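Local coordinates for viral structural protein 4 (PDB 6TZ0), which binds GTP through a P-loop and associates with the viral RNA-dependent RNA polymerase, probably as its nucleotide-hydrolysing cofactor during transcription, at the interface of chains B and A. Numbering follows the deposited sequence. Chains: chain A, Viral structural protein 4; chain B, RNA-dependent RNA Polymerase.

Contact 1: the interface of chains B and A. Residues chain B 939, 943; chain A 67-71, 178.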
# COMPACT_ATOMS: atom_id res chain seq x y z
N GLN B 939 19.00 17.08 9.97
CA GLN B 939 19.05 18.43 9.47
C GLN B 939 17.99 18.71 8.41
O GLN B 939 18.18 19.62 7.59
CB GLN B 939 20.43 18.73 8.89
CG GLN B 939 21.57 18.43 9.84
CD GLN B 939 21.33 19.00 11.21
OE1 GLN B 939 21.20 18.27 12.19
NE2 GLN B 939 21.25 20.32 11.30
N LEU B 943 14.63 21.57 13.26
CA LEU B 943 15.98 21.60 13.80
C LEU B 943 15.99 21.78 15.32
O LEU B 943 15.25 22.60 15.87
CB LEU B 943 16.77 22.74 13.17
CG LEU B 943 17.01 22.69 11.67
CD1 LEU B 943 17.73 23.95 11.23
CD2 LEU B 943 17.82 21.47 11.31
N LEU A 67 25.36 20.42 6.01
CA LEU A 67 25.77 21.37 7.04
C LEU A 67 25.03 21.08 8.33
O LEU A 67 23.84 20.74 8.31
CB LEU A 67 25.52 22.81 6.58
CG LEU A 67 26.38 23.23 5.39
CD1 LEU A 67 25.94 24.58 4.87
CD2 LEU A 67 27.84 23.25 5.76
N ILE A 68 25.72 21.23 9.46
CA ILE A 68 25.24 20.68 10.72
C ILE A 68 24.19 21.58 11.37
O ILE A 68 23.35 21.11 12.15
CB ILE A 68 26.45 20.41 11.63
CG1 ILE A 68 27.41 19.47 10.91
CG2 ILE A 68 26.07 19.71 12.93
CD1 ILE A 68 26.79 18.13 10.58
N ASN A 69 24.14 22.87 11.04
CA ASN A 69 23.05 23.72 11.51
C ASN A 69 22.84 24.80 10.47
O ASN A 69 23.38 25.90 10.57
CB ASN A 69 23.36 24.33 12.88
CG ASN A 69 22.13 24.90 13.56
OD1 ASN A 69 21.05 24.92 12.99
ND2 ASN A 69 22.30 25.35 14.79
N PRO A 70 22.03 24.51 9.44
CA PRO A 70 21.88 25.47 8.33
C PRO A 70 21.15 26.75 8.71
O PRO A 70 21.37 27.77 8.04
CB PRO A 70 21.12 24.67 7.27
CG PRO A 70 20.42 23.61 8.03
CD PRO A 70 21.32 23.25 9.16
N ARG A 71 20.32 26.76 9.75
CA ARG A 71 19.74 28.02 10.21
C ARG A 71 20.80 28.91 10.83
O ARG A 71 20.81 30.13 10.62
CB ARG A 71 18.60 27.76 11.19
CG ARG A 71 17.90 29.03 11.64
CD ARG A 71 16.64 28.79 12.45
NE ARG A 71 16.89 28.05 13.68
CZ ARG A 71 16.24 26.93 14.01
NH1 ARG A 71 16.53 26.31 15.14
NH2 ARG A 71 15.28 26.47 13.23
N TYR A 178 16.40 28.57 4.87
CA TYR A 178 16.42 29.34 6.10
C TYR A 178 16.83 30.78 5.84
O TYR A 178 17.43 31.43 6.69
CB TYR A 178 17.34 28.69 7.13
CG TYR A 178 16.86 27.32 7.53
CD1 TYR A 178 15.88 27.16 8.48
CD2 TYR A 178 17.39 26.18 6.93
CE1 TYR A 178 15.44 25.90 8.85
CE2 TYR A 178 16.96 24.93 7.28
CZ TYR A 178 15.98 24.79 8.24
OH TYR A 178 15.55 23.54 8.60

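Contact 2: the interface of chains B and A. Residues chain B 557-558, 561, 613, 616; chain A 539, 541-542.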
# COMPACT_ATOMS: atom_id res chain seq x y z
N THR B 557 -6.12 8.83 -17.22
CA THR B 557 -5.36 10.04 -16.92
C THR B 557 -6.29 11.22 -16.70
O THR B 557 -6.09 12.05 -15.79
CB THR B 557 -4.38 10.31 -18.06
OG1 THR B 557 -3.74 9.08 -18.42
CG2 THR B 557 -3.31 11.26 -17.63
N ASN B 558 -7.35 11.29 -17.51
CA ASN B 558 -8.36 12.33 -17.35
C ASN B 558 -9.16 12.15 -16.07
O ASN B 558 -9.65 13.14 -15.52
CB ASN B 558 -9.28 12.32 -18.56
CG ASN B 558 -8.58 12.74 -19.82
OD1 ASN B 558 -7.76 13.63 -19.81
ND2 ASN B 558 -8.92 12.09 -20.93
N ASP B 561 -7.27 13.76 -13.49
CA ASP B 561 -7.37 15.22 -13.57
C ASP B 561 -8.52 15.80 -12.74
O ASP B 561 -8.44 16.96 -12.34
CB ASP B 561 -7.49 15.63 -15.03
CG ASP B 561 -6.95 17.02 -15.29
OD1 ASP B 561 -6.47 17.67 -14.35
OD2 ASP B 561 -6.98 17.45 -16.46
N ALA B 613 1.34 16.89 -11.26
CA ALA B 613 0.21 16.68 -12.15
C ALA B 613 0.58 16.77 -13.62
O ALA B 613 -0.10 16.18 -14.45
CB ALA B 613 -0.89 17.69 -11.84
N SER B 616 3.21 12.73 -15.38
CA SER B 616 2.53 11.57 -14.83
C SER B 616 2.89 10.33 -15.64
O SER B 616 2.67 10.29 -16.85
CB SER B 616 1.02 11.77 -14.84
OG SER B 616 0.54 11.87 -16.16
N PRO A 539 -5.27 16.63 -22.53
CA PRO A 539 -4.62 17.64 -21.71
C PRO A 539 -3.10 17.51 -21.81
O PRO A 539 -2.57 16.66 -22.52
CB PRO A 539 -5.09 17.30 -20.30
CG PRO A 539 -6.27 16.48 -20.47
CD PRO A 539 -6.07 15.71 -21.72
N LEU A 541 -0.92 16.31 -19.57
CA LEU A 541 -0.69 15.53 -18.36
C LEU A 541 0.53 14.63 -18.46
O LEU A 541 0.89 14.00 -17.47
CB LEU A 541 -1.93 14.72 -18.01
CG LEU A 541 -3.13 15.59 -17.63
CD1 LEU A 541 -4.38 14.79 -17.38
CD2 LEU A 541 -2.82 16.45 -16.43
N HIS A 542 1.18 14.56 -19.62
CA HIS A 542 2.49 13.93 -19.74
C HIS A 542 3.54 15.01 -19.93
O HIS A 542 3.23 16.19 -20.07
CB HIS A 542 2.51 12.92 -20.89
CG HIS A 542 1.64 11.73 -20.63
ND1 HIS A 542 0.38 11.60 -21.17
CD2 HIS A 542 1.82 10.66 -19.83
CE1 HIS A 542 -0.15 10.46 -20.75
NE2 HIS A 542 0.70 9.88 -19.93

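Contact 1: the interface of chains B and A
B:Leu943 pushes its forked tip against A:Tyr178 and A:Arg71, and B:Gln939 lies over the stretch A:Leu67 to A:Pro70, which leads into A:Arg71; between them the two polymerase residues bury 170 Å². Leucine and tyrosine meet tip to tip: the methyl CD1 of B:Leu943 lies 3.6 Å from the phenol carbon CZ of A:Tyr178. The hydroxyl end of the ring therefore faces a hydrocarbon branch, with OH of A:Tyr178 3.5 Å from CG of B:Leu943. A branched aliphatic side chain suits this place, because one methyl can touch several groups at once. CD1 of B:Leu943 also packs on CB of A:Arg71, 3.9 Å away. The arginine starts with CG anti to its backbone N (chi1 -176°) and bends at chi3 (60°), which brings the guanidinium round beside the leucine. CD1 then lies about 4.0 Å above one guanidinium face, towards its rim, so flat, polar A:Arg71 offers both aliphatic stem and planar head to an apolar partner.

B:Gln939 bends at chi2 (-48°) and lays its amide over the backbone of A:Ile68. The carboxamide nitrogen NE2 is modelled implausibly close to the carbonyl of A:Ile68, and its N-H does not point at that oxygen, so no hydrogen bond can be claimed. The ring CD of A:Pro70 also borders the amide, 3.6 Å from NE2 of B:Gln939. Proline suits the first turn of a helix, where its lack of an N-H costs nothing. In the fold, A:Pro70 and A:Arg71 begin helix 70-79, A:Tyr178 follows helix 170-176, B:Gln939 belongs to 3-10 helix 938-940, and B:Leu943 to the link that leads into helix 945-958.

Contact 2: the interface of chains B and A
This is a heteromeric, knob-in-groove interface in which A:Leu541, on a loop of viral structural protein 4, inserts between B:Thr557, B:Asp561 and B:Ala613 and so would help to hold that loop against the catalytic region of the polymerase. The leucine buries 76 Å², more than any other residue of the patch. Its CG stands anti to its own carbonyl carbon (chi1 -65°), which directs the two methyls into the polymerase; its backbone carbonyl meets B:Ser616.

The methyls part company. CD1 of A:Leu541 packs on the methyl CG2 of B:Thr557 at 3.7 Å, the two side chains sliding past each other in opposite directions. The same CD1 reaches CB of B:Asp561 at 4.0 Å. With CG anti to its backbone N, the acid offers its carbon stem to this packing. CD2 goes to the other wall, 3.4 Å from the backbone carbonyl O of B:Ala613, near the end of helix 604-614. Threonine serves well here, since its beta-branch presents a methyl to the leucine and keeps its hydroxyl on another branch. Alanine, small, lets the leucine approach the helix backbone.

On the flank, A:Pro539 meets B:Asn558 and B:Asp561, crossing both obliquely. The edge of its ring, CD and CG, abuts the amide oxygen OD1 of B:Asn558 in a van der Waals contact, CD lying 3.3 Å from OD1, and the rigid ring gives the loop a fixed shape there. The CD2 corner of the A:His542 imidazole is turned towards the carbonyl O of B:Ser616, which lies tilted from the ring plane. Serine, small and hydroxylated, can donate to a main-chain acceptor at close quarters, and the amide N of B:Ser616 adds a weak hydrogen bond to the carbonyl of A:Leu541. The hydroxyl OG of B:Ser616 donates to O of A:Leu541 at 2.5 Å, with a C=O...donor angle of 144° and from 36° above the carbonyl plane.

Contact 1 and contact 2 lie about 37 Å apart, measured between the centres of their C-alpha atoms, and share no residue or secondary-structure element. On chain A, contact 1 uses the loop before helix 70-79, the start of that helix, and the segment after helix 170-176, whereas contact 2 uses the loop between helix 524-537 and strand 543-545. On the polymerase, one engages the C-terminal part and the other the catalytic region. Two such separated attachments would restrain rotation of one protein against the other. Helix 524-537 separates the GTP-binding residues A:Arg520 to A:Arg522 from contact 2; the structure alone shows no coupling.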